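Local structure of methylmalonyl-CoA carboxyltransferase 12S subunit (Propionibacterium freudenreichii, 1ON3) at residues L93-H98 / K250-L255; T131-F136 / V168-I173; P274-R279 / D491-R496; R279-I284 / R293-K298. The protein transfers the carboxyl group of methylmalonyl-CoA to the biotin of the 1.3S subunit, and as a hexamer forms the core of the transcarboxylase complex. All coordinates share one frame; numbering follows the deposited sequence.

Interaction 1: residues L93-H98 / K250-L255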
loop_
_atom_site.group_PDB
_atom_site.type_symbol
_atom_site.label_atom_id
_atom_site.label_comp_id
_atom_site.label_asym_id
_atom_site.label_seq_id
_atom_site.Cartn_x
_atom_site.Cartn_y
_atom_site.Cartn_z
ATOM N N LEU E 93 24.186 20.224 -17.310
ATOM C CA LEU E 93 23.572 19.905 -18.591
ATOM C C LEU E 93 22.057 19.965 -18.421
ATOM O O LEU E 93 21.329 19.096 -18.887
ATOM C CB LEU E 93 24.029 18.527 -19.084
ATOM C CG LEU E 93 25.223 18.576 -20.048
ATOM C CD1 LEU E 93 26.377 19.341 -19.427
ATOM C CD2 LEU E 93 25.656 17.161 -20.413
ATOM N N GLY E 94 21.596 20.997 -17.718
ATOM C CA GLY E 94 20.170 21.179 -17.499
ATOM C C GLY E 94 19.549 20.372 -16.373
ATOM O O GLY E 94 18.442 20.679 -15.939
ATOM N N ARG E 95 20.258 19.352 -15.892
ATOM C CA ARG E 95 19.755 18.497 -14.817
ATOM C C ARG E 95 19.946 19.126 -13.453
ATOM O O ARG E 95 21.055 19.500 -13.081
ATOM C CB ARG E 95 20.472 17.140 -14.829
ATOM C CG ARG E 95 20.249 16.332 -16.099
ATOM C CD ARG E 95 21.142 15.097 -16.132
ATOM N NE ARG E 95 20.972 14.291 -14.928
ATOM C CZ ARG E 95 21.615 13.158 -14.681
ATOM N NH1 ARG E 95 22.490 12.677 -15.566
ATOM N NH2 ARG E 95 21.363 12.501 -13.550
ATOM N N PRO E 96 18.863 19.244 -12.681
ATOM C CA PRO E 96 18.949 19.834 -11.343
ATOM C C PRO E 96 19.819 18.977 -10.418
ATOM O O PRO E 96 19.702 17.743 -10.414
ATOM C CB PRO E 96 17.486 19.836 -10.877
ATOM C CG PRO E 96 16.709 19.896 -12.181
ATOM C CD PRO E 96 17.470 18.918 -13.027
ATOM N N VAL E 97 20.689 19.625 -9.647
ATOM C CA VAL E 97 21.531 18.929 -8.678
ATOM C C VAL E 97 21.718 19.818 -7.457
ATOM O O VAL E 97 21.444 21.017 -7.513
ATOM C CB VAL E 97 22.964 18.602 -9.220
ATOM C CG1 VAL E 97 22.897 17.620 -10.386
ATOM C CG2 VAL E 97 23.692 19.887 -9.615
ATOM N N HIS E 98 22.158 19.212 -6.357
ATOM C CA HIS E 98 22.481 19.925 -5.124
ATOM C C HIS E 98 23.954 19.609 -4.873
ATOM O O HIS E 98 24.412 18.500 -5.163
ATOM C CB HIS E 98 21.612 19.454 -3.958
ATOM C CG HIS E 98 20.209 19.966 -4.030
ATOM N ND1 HIS E 98 19.251 19.410 -4.855
ATOM C CD2 HIS E 98 19.627 21.039 -3.444
ATOM C CE1 HIS E 98 18.139 20.122 -4.771
ATOM N NE2 HIS E 98 18.343 21.118 -3.924
ATOM N N LYS E 250 30.922 13.109 -16.563
ATOM C CA LYS E 250 30.820 11.881 -17.360
ATOM C C LYS E 250 30.076 10.809 -16.545
ATOM O O LYS E 250 29.141 10.166 -17.029
ATOM C CB LYS E 250 32.222 11.381 -17.731
ATOM C CG LYS E 250 32.238 10.079 -18.542
ATOM C CD LYS E 250 31.728 10.302 -19.944
ATOM C CE LYS E 250 31.815 9.042 -20.766
ATOM N NZ LYS E 250 31.268 9.273 -22.114
ATOM N N LEU E 251 30.492 10.626 -15.295
ATOM C CA LEU E 251 29.850 9.652 -14.414
ATOM C C LEU E 251 28.369 9.988 -14.229
ATOM O O LEU E 251 27.495 9.125 -14.353
ATOM C CB LEU E 251 30.557 9.641 -13.046
ATOM C CG LEU E 251 29.856 8.909 -11.894
ATOM C CD1 LEU E 251 29.778 7.399 -12.204
ATOM C CD2 LEU E 251 30.636 9.146 -10.589
ATOM N N LEU E 252 28.072 11.243 -13.924
ATOM C CA LEU E 252 26.679 11.632 -13.732
ATOM C C LEU E 252 25.814 11.358 -14.963
ATOM O O LEU E 252 24.641 10.998 -14.825
ATOM C CB LEU E 252 26.577 13.113 -13.359
ATOM C CG LEU E 252 25.182 13.659 -13.029
ATOM C CD1 LEU E 252 24.597 12.965 -11.807
ATOM C CD2 LEU E 252 25.298 15.159 -12.772
ATOM N N SER E 253 26.389 11.505 -16.157
ATOM C CA SER E 253 25.635 11.296 -17.397
ATOM C C SER E 253 25.037 9.899 -17.546
ATOM O O SER E 253 24.079 9.725 -18.296
ATOM C CB SER E 253 26.505 11.619 -18.627
ATOM O OG SER E 253 27.473 10.612 -18.898
ATOM N N PHE E 254 25.589 8.904 -16.843
ATOM C CA PHE E 254 25.066 7.536 -16.915
ATOM C C PHE E 254 23.976 7.290 -15.878
ATOM O O PHE E 254 23.288 6.261 -15.913
ATOM C CB PHE E 254 26.172 6.493 -16.650
ATOM C CG PHE E 254 27.203 6.390 -17.742
ATOM C CD1 PHE E 254 28.418 7.070 -17.637
ATOM C CD2 PHE E 254 26.953 5.621 -18.876
ATOM C CE1 PHE E 254 29.372 6.991 -18.653
ATOM C CE2 PHE E 254 27.889 5.527 -19.893
ATOM C CZ PHE E 254 29.115 6.221 -19.783
ATOM N N LEU E 255 23.805 8.238 -14.963
ATOM C CA LEU E 255 22.858 8.058 -13.871
ATOM C C LEU E 255 21.537 8.802 -13.917
ATOM O O LEU E 255 21.435 9.905 -14.448
ATOM C CB LEU E 255 23.540 8.414 -12.533
ATOM C CG LEU E 255 24.991 7.937 -12.361
ATOM C CD1 LEU E 255 25.578 8.457 -11.030
ATOM C CD2 LEU E 255 25.021 6.415 -12.402
#
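The guanidinium of R95 reaches the last turn of helix 241-253 in a buried polar contact, joining the start of strand 95-102 to backbone carbonyls of L252 and L255 in the N-terminal half of the carboxyltransferase. NH1 of R95 donates to O of L252 at 2.8 Å, with an N-H...O angle of 146°. It approaches from above the carbonyl plane, 52° out of it, while the amide N of L255 meets the same oxygen from the opposite face, so two donors grip L252 O. NH2 of R95 adds a short but weak, strongly bent bond to O of L255 at 2.7 Å. The bend at chi3 (54°) turns NE of R95 aside from the line of its methylenes. One face of the guanidinium is covered by L252, whose CG lies 3.6 Å above the plane toward the rim and whose CD1 is 3.7 Å from NH2 of R95; the arginine and leucine side chains run antiparallel alongside one another. At the edge of the group, NH1 of R95 passes 3.9 Å from CA of S253. An apolar touch accompanies the polar one: CG1 of V97 meets CD2 of L252 at 4.2 Å. OG of S253 is hydrogen-bonded to O of K250 and to R322. Q257, just past the second segment, accepts from NE of R95 and donates to the carbonyl of P96. Around this junction, L252 also rests on I92 of strand 85-92 and on P132, V97 packs on L54, and the backbone of H98 continues the sheet by bonding to P132 and L134.

Interaction 2: residues T131-F136 / V168-I173; sequences TPFLFF and VPQIAI
F136 and I173 stand side by side on one face of the sheet, pointing the same way, and make the closest side-chain pair between these neighbouring strands. CD1 of I173 sits over the centre of the F136 ring, 4.1 Å from the centroid and only 6° off the ring normal, a CH-pi contact. At the rim, CD2 of F136 meets CB of I173 at 3.7 Å. With CG of F136 anti to its carbonyl carbon (chi1 -73°), the ring lies alongside the isoleucine. An alanine in place of F136 would probably leave CD1 of I173 without the ring face it covers and open a gap beside the isoleucine. On the same face L134 lies alongside I171, CD2 of the leucine 4.0 Å from CD1 of the isoleucine; helix 241-253 covers this face through L251 and A244. F133, Q170, F135 and A172 point to the other face, where M123 of helix 113-129 touches both F133 and Q170, and NE2 of Q170 donates to the carbonyl of N161. The backbones are paired in register, with strand directions 12° apart and four N-H...O bonds, among them I173 N to F135 O at 2.8 Å. Strand 133-139, helix 147-164 and strand 170-175 form a beta-alpha-beta unit, one part of the parallel region of the crotonase-like fold of the carboxyltransferase.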
loop_
_atom_site.group_PDB
_atom_site.type_symbol
_atom_site.label_atom_id
_atom_site.label_comp_id
_atom_site.label_asym_id
_atom_site.label_seq_id
_atom_site.Cartn_x
_atom_site.Cartn_y
_atom_site.Cartn_z
ATOM N N THR E 131 17.055 14.855 -6.383
ATOM C CA THR E 131 18.169 15.144 -7.277
ATOM C C THR E 131 19.488 14.584 -6.767
ATOM O O THR E 131 19.639 14.260 -5.577
ATOM C CB THR E 131 18.416 16.662 -7.476
ATOM O OG1 THR E 131 19.207 17.148 -6.378
ATOM C CG2 THR E 131 17.090 17.438 -7.548
ATOM N N PRO E 132 20.466 14.464 -7.668
ATOM C CA PRO E 132 21.780 13.957 -7.282
ATOM C C PRO E 132 22.426 14.949 -6.303
ATOM O O PRO E 132 22.065 16.136 -6.271
ATOM C CB PRO E 132 22.533 13.929 -8.603
ATOM C CG PRO E 132 21.461 13.585 -9.586
ATOM C CD PRO E 132 20.297 14.436 -9.136
ATOM N N PHE E 133 23.373 14.451 -5.513
ATOM C CA PHE E 133 24.118 15.266 -4.550
ATOM C C PHE E 133 25.616 15.076 -4.793
ATOM O O PHE E 133 26.108 13.943 -4.785
ATOM C CB PHE E 133 23.808 14.841 -3.116
ATOM C CG PHE E 133 24.668 15.520 -2.101
ATOM C CD1 PHE E 133 25.586 14.798 -1.344
ATOM C CD2 PHE E 133 24.592 16.890 -1.926
ATOM C CE1 PHE E 133 26.423 15.447 -0.425
ATOM C CE2 PHE E 133 25.425 17.545 -1.014
ATOM C CZ PHE E 133 26.339 16.816 -0.266
ATOM N N LEU E 134 26.334 16.177 -4.996
ATOM C CA LEU E 134 27.778 16.141 -5.244
ATOM C C LEU E 134 28.479 16.963 -4.156
ATOM O O LEU E 134 27.995 18.017 -3.757
ATOM C CB LEU E 134 28.101 16.690 -6.639
ATOM C CG LEU E 134 27.486 15.855 -7.782
ATOM C CD1 LEU E 134 26.218 16.543 -8.271
ATOM C CD2 LEU E 134 28.471 15.697 -8.928
ATOM N N PHE E 135 29.619 16.471 -3.689
ATOM C CA PHE E 135 30.343 17.117 -2.597
ATOM C C PHE E 135 31.865 17.136 -2.823
ATOM O O PHE E 135 32.479 16.088 -2.975
ATOM C CB PHE E 135 30.003 16.340 -1.314
ATOM C CG PHE E 135 30.418 17.009 -0.024
ATOM C CD1 PHE E 135 29.874 16.568 1.174
ATOM C CD2 PHE E 135 31.369 18.028 0.008
ATOM C CE1 PHE E 135 30.271 17.128 2.397
ATOM C CE2 PHE E 135 31.774 18.595 1.231
ATOM C CZ PHE E 135 31.220 18.139 2.423
ATOM N N PHE E 136 32.451 18.335 -2.859
ATOM C CA PHE E 136 33.908 18.498 -2.994
ATOM C C PHE E 136 34.462 18.605 -1.566
ATOM O O PHE E 136 34.135 19.548 -0.827
ATOM C CB PHE E 136 34.286 19.782 -3.748
ATOM C CG PHE E 136 34.024 19.739 -5.238
ATOM C CD1 PHE E 136 32.811 20.177 -5.756
ATOM C CD2 PHE E 136 35.021 19.331 -6.122
ATOM C CE1 PHE E 136 32.599 20.221 -7.143
ATOM C CE2 PHE E 136 34.824 19.371 -7.500
ATOM C CZ PHE E 136 33.607 19.821 -8.014
ATOM N N VAL E 168 19.014 8.879 -4.071
ATOM C CA VAL E 168 19.565 9.821 -5.049
ATOM C C VAL E 168 21.061 9.510 -5.128
ATOM O O VAL E 168 21.667 9.149 -4.128
ATOM C CB VAL E 168 19.354 11.314 -4.660
ATOM C CG1 VAL E 168 17.862 11.636 -4.632
ATOM C CG2 VAL E 168 20.007 11.618 -3.312
ATOM N N PRO E 169 21.669 9.618 -6.323
ATOM C CA PRO E 169 23.101 9.322 -6.450
ATOM C C PRO E 169 23.930 10.317 -5.652
ATOM O O PRO E 169 23.593 11.499 -5.605
ATOM C CB PRO E 169 23.360 9.453 -7.954
ATOM C CG PRO E 169 22.004 9.315 -8.580
ATOM C CD PRO E 169 21.116 10.050 -7.619
ATOM N N GLN E 170 25.008 9.832 -5.031
ATOM C CA GLN E 170 25.894 10.678 -4.235
ATOM C C GLN E 170 27.322 10.488 -4.725
ATOM O O GLN E 170 27.844 9.370 -4.719
ATOM C CB GLN E 170 25.823 10.300 -2.748
ATOM C CG GLN E 170 24.456 10.402 -2.112
ATOM C CD GLN E 170 24.487 9.971 -0.664
ATOM O OE1 GLN E 170 24.883 10.745 0.209
ATOM N NE2 GLN E 170 24.093 8.720 -0.400
ATOM N N ILE E 171 27.931 11.587 -5.164
ATOM C CA ILE E 171 29.287 11.596 -5.699
ATOM C C ILE E 171 30.217 12.456 -4.834
ATOM O O ILE E 171 29.950 13.631 -4.581
ATOM C CB ILE E 171 29.278 12.146 -7.152
ATOM C CG1 ILE E 171 28.432 11.220 -8.034
ATOM C CG2 ILE E 171 30.701 12.252 -7.710
ATOM C CD1 ILE E 171 28.120 11.788 -9.435
ATOM N N ALA E 172 31.308 11.861 -4.378
ATOM C CA ALA E 172 32.259 12.591 -3.565
ATOM C C ALA E 172 33.509 12.870 -4.383
ATOM O O ALA E 172 33.994 11.998 -5.110
ATOM C CB ALA E 172 32.617 11.781 -2.340
ATOM N N ILE E 173 34.019 14.091 -4.283
ATOM C CA ILE E 173 35.256 14.447 -4.974
ATOM C C ILE E 173 36.225 14.938 -3.902
ATOM O O ILE E 173 35.988 15.979 -3.286
ATOM C CB ILE E 173 35.054 15.587 -6.014
ATOM C CG1 ILE E 173 34.004 15.193 -7.051
ATOM C CG2 ILE E 173 36.364 15.870 -6.736
ATOM C CD1 ILE E 173 32.643 15.822 -6.801
#

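Interaction 3: residues P274-R279 / D491-R496; sequences PNTELR and DPADTR
A side-on salt bridge from R279 of the short helix 278-281 to D491, whose carboxylate also closes an Asx turn, joins that helix to the 3-10 turn before helix 495-505. R279 grips the carboxylate with two nitrogens: NE donates to OD2 of D491 at 2.9 Å and NH2 to OD1 of D491 at 2.7 Å, both on the syn side. The guanidinium and carboxylate planes are 26° apart, so the groups are nearly coplanar. OD2 of D491 also accepts from N of A493 at 2.9 Å, from well above the carboxylate plane, and this second bond would fix the rotation of the acid. CG2 of T276 covers one face of the guanidinium, 3.6 Å above it. A capping bond from N of E277 to OD1 of N275 opens the type I turn from N275 to L278. N of N275 donates to O of A493 at 3.0 Å, while CB of A493 lies 3.5 Å from O of N275. CD1 of L278 approaches O of P492, also at 3.5 Å. M12 of a second subunit packs on R279 and P492. The bidentate salt bridge and the Asx turn thus pair two helix starts beside a subunit interface of the hexamer.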
loop_
_atom_site.group_PDB
_atom_site.type_symbol
_atom_site.label_atom_id
_atom_site.label_comp_id
_atom_site.label_asym_id
_atom_site.label_seq_id
_atom_site.Cartn_x
_atom_site.Cartn_y
_atom_site.Cartn_z
ATOM N N PRO E 274 26.414 -7.019 -37.575
ATOM C CA PRO E 274 27.459 -7.938 -37.110
ATOM C C PRO E 274 28.851 -7.339 -37.217
ATOM O O PRO E 274 29.087 -6.471 -38.050
ATOM C CB PRO E 274 27.295 -9.145 -38.038
ATOM C CG PRO E 274 25.830 -9.120 -38.381
ATOM C CD PRO E 274 25.599 -7.640 -38.636
ATOM N N ASN E 275 29.758 -7.779 -36.351
ATOM C CA ASN E 275 31.141 -7.329 -36.403
ATOM C C ASN E 275 31.982 -8.587 -36.254
ATOM O O ASN E 275 32.159 -9.102 -35.151
ATOM C CB ASN E 275 31.476 -6.347 -35.279
ATOM C CG ASN E 275 32.862 -5.742 -35.445
ATOM O OD1 ASN E 275 33.730 -6.331 -36.085
ATOM N ND2 ASN E 275 33.076 -4.570 -34.865
ATOM N N THR E 276 32.498 -9.081 -37.371
ATOM C CA THR E 276 33.288 -10.302 -37.377
ATOM C C THR E 276 34.596 -10.242 -36.603
ATOM O O THR E 276 35.161 -11.283 -36.276
ATOM C CB THR E 276 33.594 -10.736 -38.819
ATOM O OG1 THR E 276 34.352 -9.708 -39.463
ATOM C CG2 THR E 276 32.291 -10.963 -39.589
ATOM N N GLU E 277 35.083 -9.040 -36.307
ATOM C CA GLU E 277 36.329 -8.914 -35.566
ATOM C C GLU E 277 36.186 -9.524 -34.181
ATOM O O GLU E 277 37.168 -9.959 -33.593
ATOM C CB GLU E 277 36.751 -7.449 -35.431
ATOM C CG GLU E 277 37.029 -6.753 -36.751
ATOM C CD GLU E 277 37.553 -5.340 -36.562
ATOM O OE1 GLU E 277 38.739 -5.185 -36.197
ATOM O OE2 GLU E 277 36.775 -4.382 -36.767
ATOM N N LEU E 278 34.957 -9.567 -33.674
ATOM C CA LEU E 278 34.692 -10.140 -32.354
ATOM C C LEU E 278 35.019 -11.637 -32.302
ATOM O O LEU E 278 35.272 -12.192 -31.226
ATOM C CB LEU E 278 33.231 -9.928 -31.976
ATOM C CG LEU E 278 32.869 -8.552 -31.414
ATOM C CD1 LEU E 278 31.352 -8.329 -31.481
ATOM C CD2 LEU E 278 33.394 -8.458 -29.966
ATOM N N ARG E 279 35.007 -12.294 -33.459
ATOM C CA ARG E 279 35.319 -13.719 -33.502
ATOM C C ARG E 279 36.787 -13.972 -33.226
ATOM O O ARG E 279 37.172 -15.086 -32.877
ATOM C CB ARG E 279 35.016 -14.300 -34.878
ATOM C CG ARG E 279 33.569 -14.284 -35.286
ATOM C CD ARG E 279 33.458 -14.713 -36.737
ATOM N NE ARG E 279 32.084 -14.626 -37.217
ATOM C CZ ARG E 279 31.749 -14.567 -38.502
ATOM N NH1 ARG E 279 32.695 -14.588 -39.432
ATOM N NH2 ARG E 279 30.474 -14.472 -38.855
ATOM N N ASP E 491 26.942 -16.643 -32.805
ATOM C CA ASP E 491 28.108 -16.279 -33.587
ATOM C C ASP E 491 28.601 -15.051 -32.803
ATOM O O ASP E 491 27.835 -14.101 -32.573
ATOM C CB ASP E 491 27.656 -15.893 -35.004
ATOM C CG ASP E 491 28.768 -15.303 -35.858
ATOM O OD1 ASP E 491 28.518 -15.132 -37.071
ATOM O OD2 ASP E 491 29.866 -14.993 -35.346
ATOM N N PRO E 492 29.869 -15.066 -32.361
ATOM C CA PRO E 492 30.412 -13.929 -31.604
ATOM C C PRO E 492 30.134 -12.599 -32.291
ATOM O O PRO E 492 29.960 -11.564 -31.634
ATOM C CB PRO E 492 31.904 -14.242 -31.533
ATOM C CG PRO E 492 31.929 -15.750 -31.518
ATOM C CD PRO E 492 30.881 -16.123 -32.538
ATOM N N ALA E 493 30.080 -12.629 -33.618
ATOM C CA ALA E 493 29.843 -11.417 -34.396
ATOM C C ALA E 493 28.503 -10.742 -34.112
ATOM O O ALA E 493 28.358 -9.549 -34.361
ATOM C CB ALA E 493 29.960 -11.726 -35.905
ATOM N N ASP E 494 27.527 -11.500 -33.606
ATOM C CA ASP E 494 26.196 -10.959 -33.314
ATOM C C ASP E 494 25.996 -10.538 -31.851
ATOM O O ASP E 494 24.884 -10.205 -31.456
ATOM C CB ASP E 494 25.101 -11.984 -33.652
ATOM C CG ASP E 494 25.155 -12.468 -35.106
ATOM O OD1 ASP E 494 25.420 -11.651 -36.003
ATOM O OD2 ASP E 494 24.903 -13.665 -35.345
ATOM N N THR E 495 27.061 -10.563 -31.055
ATOM C CA THR E 495 26.950 -10.215 -29.638
ATOM C C THR E 495 26.202 -8.909 -29.345
ATOM O O THR E 495 25.254 -8.897 -28.552
ATOM C CB THR E 495 28.337 -10.175 -28.989
ATOM O OG1 THR E 495 28.967 -11.451 -29.168
ATOM C CG2 THR E 495 28.226 -9.894 -27.474
ATOM N N ARG E 496 26.608 -7.815 -29.978
ATOM C CA ARG E 496 25.933 -6.540 -29.737
ATOM C C ARG E 496 24.435 -6.653 -30.005
ATOM O O ARG E 496 23.618 -6.223 -29.190
ATOM C CB ARG E 496 26.542 -5.436 -30.598
ATOM C CG ARG E 496 25.957 -4.039 -30.339
ATOM C CD ARG E 496 26.712 -2.993 -31.133
ATOM N NE ARG E 496 25.918 -1.799 -31.425
ATOM C CZ ARG E 496 25.647 -0.829 -30.558
ATOM N NH1 ARG E 496 26.107 -0.886 -29.306
ATOM N NH2 ARG E 496 24.915 0.210 -30.953
#

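Interaction 4: residues R279-I284 / R293-K298; sequences RDIVPI and RDVIAK
The short, weakly bonded helix about 278-281 lies beside helix 293-299, the two segments coming nearest at I281 and V295, whose CA atoms are 6.9 Å apart, with no hydrogen bond between them. I281 carries the contact with both branches. Its CG2, anti to the backbone N, meets CG2 of V295 at 3.8 Å and CB of D294 at 4.0 Å. The other branch, with CD1 extended from CG1 (chi2 170°), reaches toward the following turn of the helix: CD1 of I281 lies 3.6 Å from the backbone O of D294 and 3.5 Å from CD of K298, tighter than usual for two carbons. The isoleucine therefore lies against D294, V295 and K298, which are neighbours on one side of the helix, touching the lysine by its methylenes. Beyond the bend at chi4 (-54°), NZ of K298 turns to a long, weak ion pair with E277. V282 adds a looser touch, its CG2 4.3 Å from CG2 of V295. An alanine in place of I281 would probably leave the CD methylene of K298 without its partner, cost CG2 of V295 its nearer methyl neighbour and open a gap between the helices. L278 packs on V295 and K298 from the same short helix, and V295 reaches L367 of strand 364-370. The contact is plain apolar helix packing within the C-terminal half of the carboxyltransferase, linking a short helix to one that lies against the central sheet.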
loop_
_atom_site.group_PDB
_atom_site.type_symbol
_atom_site.label_atom_id
_atom_site.label_comp_id
_atom_site.label_asym_id
_atom_site.label_seq_id
_atom_site.Cartn_x
_atom_site.Cartn_y
_atom_site.Cartn_z
ATOM N N ARG E 279 35.007 -12.294 -33.459
ATOM C CA ARG E 279 35.319 -13.719 -33.502
ATOM C C ARG E 279 36.787 -13.972 -33.226
ATOM O O ARG E 279 37.172 -15.086 -32.877
ATOM C CB ARG E 279 35.016 -14.300 -34.878
ATOM C CG ARG E 279 33.569 -14.284 -35.286
ATOM C CD ARG E 279 33.458 -14.713 -36.737
ATOM N NE ARG E 279 32.084 -14.626 -37.217
ATOM C CZ ARG E 279 31.749 -14.567 -38.502
ATOM N NH1 ARG E 279 32.695 -14.588 -39.432
ATOM N NH2 ARG E 279 30.474 -14.472 -38.855
ATOM N N ASP E 280 37.615 -12.944 -33.372
ATOM C CA ASP E 280 39.050 -13.153 -33.198
ATOM C C ASP E 280 39.704 -12.625 -31.934
ATOM O O ASP E 280 40.884 -12.881 -31.694
ATOM C CB ASP E 280 39.779 -12.588 -34.417
ATOM C CG ASP E 280 39.167 -13.060 -35.723
ATOM O OD1 ASP E 280 38.986 -14.283 -35.876
ATOM O OD2 ASP E 280 38.864 -12.211 -36.588
ATOM N N ILE E 281 38.950 -11.906 -31.116
ATOM C CA ILE E 281 39.517 -11.337 -29.905
ATOM C C ILE E 281 39.850 -12.380 -28.851
ATOM O O ILE E 281 40.919 -12.329 -28.244
ATOM C CB ILE E 281 38.566 -10.294 -29.296
ATOM C CG1 ILE E 281 38.310 -9.180 -30.313
ATOM C CG2 ILE E 281 39.169 -9.729 -28.022
ATOM C CD1 ILE E 281 37.205 -8.205 -29.914
ATOM N N VAL E 282 38.931 -13.321 -28.642
ATOM C CA VAL E 282 39.103 -14.384 -27.665
ATOM C C VAL E 282 39.744 -15.609 -28.322
ATOM O O VAL E 282 39.124 -16.281 -29.145
ATOM C CB VAL E 282 37.735 -14.798 -27.058
ATOM C CG1 VAL E 282 37.940 -15.787 -25.919
ATOM C CG2 VAL E 282 36.989 -13.567 -26.581
ATOM N N PRO E 283 40.993 -15.921 -27.953
ATOM C CA PRO E 283 41.738 -17.066 -28.498
ATOM C C PRO E 283 41.030 -18.396 -28.230
ATOM O O PRO E 283 40.384 -18.558 -27.192
ATOM C CB PRO E 283 43.070 -16.997 -27.750
ATOM C CG PRO E 283 43.203 -15.558 -27.400
ATOM C CD PRO E 283 41.805 -15.205 -26.959
ATOM N N ILE E 284 41.147 -19.345 -29.159
ATOM C CA ILE E 284 40.534 -20.655 -28.956
ATOM C C ILE E 284 41.438 -21.390 -27.970
ATOM O O ILE E 284 40.997 -22.271 -27.234
ATOM C CB ILE E 284 40.434 -21.469 -30.292
ATOM C CG1 ILE E 284 39.524 -20.742 -31.294
ATOM C CG2 ILE E 284 39.852 -22.843 -30.031
ATOM C CD1 ILE E 284 38.092 -20.565 -30.833
ATOM N N ARG E 293 38.328 -5.669 -22.519
ATOM C CA ARG E 293 37.773 -4.377 -22.892
ATOM C C ARG E 293 37.753 -4.241 -24.413
ATOM O O ARG E 293 37.057 -3.390 -24.950
ATOM C CB ARG E 293 38.565 -3.241 -22.237
ATOM C CG ARG E 293 38.347 -3.186 -20.711
ATOM C CD ARG E 293 39.385 -2.314 -20.022
ATOM N NE ARG E 293 40.737 -2.866 -20.153
ATOM C CZ ARG E 293 41.771 -2.495 -19.400
ATOM N NH1 ARG E 293 41.612 -1.571 -18.455
ATOM N NH2 ARG E 293 42.968 -3.035 -19.599
ATOM N N ASP E 294 38.513 -5.083 -25.110
ATOM C CA ASP E 294 38.486 -5.043 -26.572
ATOM C C ASP E 294 37.138 -5.593 -27.028
ATOM O O ASP E 294 36.610 -5.196 -28.068
ATOM C CB ASP E 294 39.638 -5.863 -27.173
ATOM C CG ASP E 294 40.978 -5.178 -27.006
ATOM O OD1 ASP E 294 41.007 -3.931 -26.932
ATOM O OD2 ASP E 294 41.999 -5.876 -26.958
ATOM N N VAL E 295 36.574 -6.508 -26.243
ATOM C CA VAL E 295 35.269 -7.058 -26.566
ATOM C C VAL E 295 34.248 -5.968 -26.250
ATOM O O VAL E 295 33.358 -5.680 -27.050
ATOM C CB VAL E 295 34.946 -8.304 -25.723
ATOM C CG1 VAL E 295 33.510 -8.736 -25.978
ATOM C CG2 VAL E 295 35.930 -9.445 -26.069
ATOM N N ILE E 296 34.396 -5.352 -25.081
ATOM C CA ILE E 296 33.482 -4.294 -24.663
ATOM C C ILE E 296 33.428 -3.180 -25.701
ATOM O O ILE E 296 32.349 -2.761 -26.099
ATOM C CB ILE E 296 33.906 -3.687 -23.288
ATOM C CG1 ILE E 296 33.774 -4.757 -22.191
ATOM C CG2 ILE E 296 33.043 -2.439 -22.968
ATOM C CD1 ILE E 296 34.261 -4.318 -20.786
ATOM N N ALA E 297 34.593 -2.704 -26.136
ATOM C CA ALA E 297 34.655 -1.613 -27.106
ATOM C C ALA E 297 33.875 -1.902 -28.378
ATOM O O ALA E 297 33.280 -0.995 -28.969
ATOM C CB ALA E 297 36.100 -1.294 -27.449
ATOM N N LYS E 298 33.860 -3.161 -28.800
ATOM C CA LYS E 298 33.143 -3.524 -30.016
ATOM C C LYS E 298 31.652 -3.761 -29.846
ATOM O O LYS E 298 30.934 -3.897 -30.838
ATOM C CB LYS E 298 33.793 -4.749 -30.665
ATOM C CG LYS E 298 35.215 -4.468 -31.119
ATOM C CD LYS E 298 35.842 -5.640 -31.849
ATOM C CE LYS E 298 37.285 -5.313 -32.218
ATOM N NZ LYS E 298 37.392 -4.034 -32.984
#

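Interactions 1 and 2 belong to the N-terminal half of the chain and interactions 3 and 4 to the C-terminal half, each half built on its own seven-stranded mixed sheet, in keeping with a duplicated domain. Interaction 2 falls within the chain span bracketed by interaction 1; their centres are about 10 Å apart, and strands 95-102 and 133-139 are neighbours, with H98 bonded to T131 and L134. Interaction 4 likewise lies between the segments of interaction 3, about 9 Å away centre to centre, and shares R279 and helix 278-281 with it. The two pairs are about 31 to 38 Å apart by centres. The first pair ties the first sheet together; the second lies next to a neighbouring subunit.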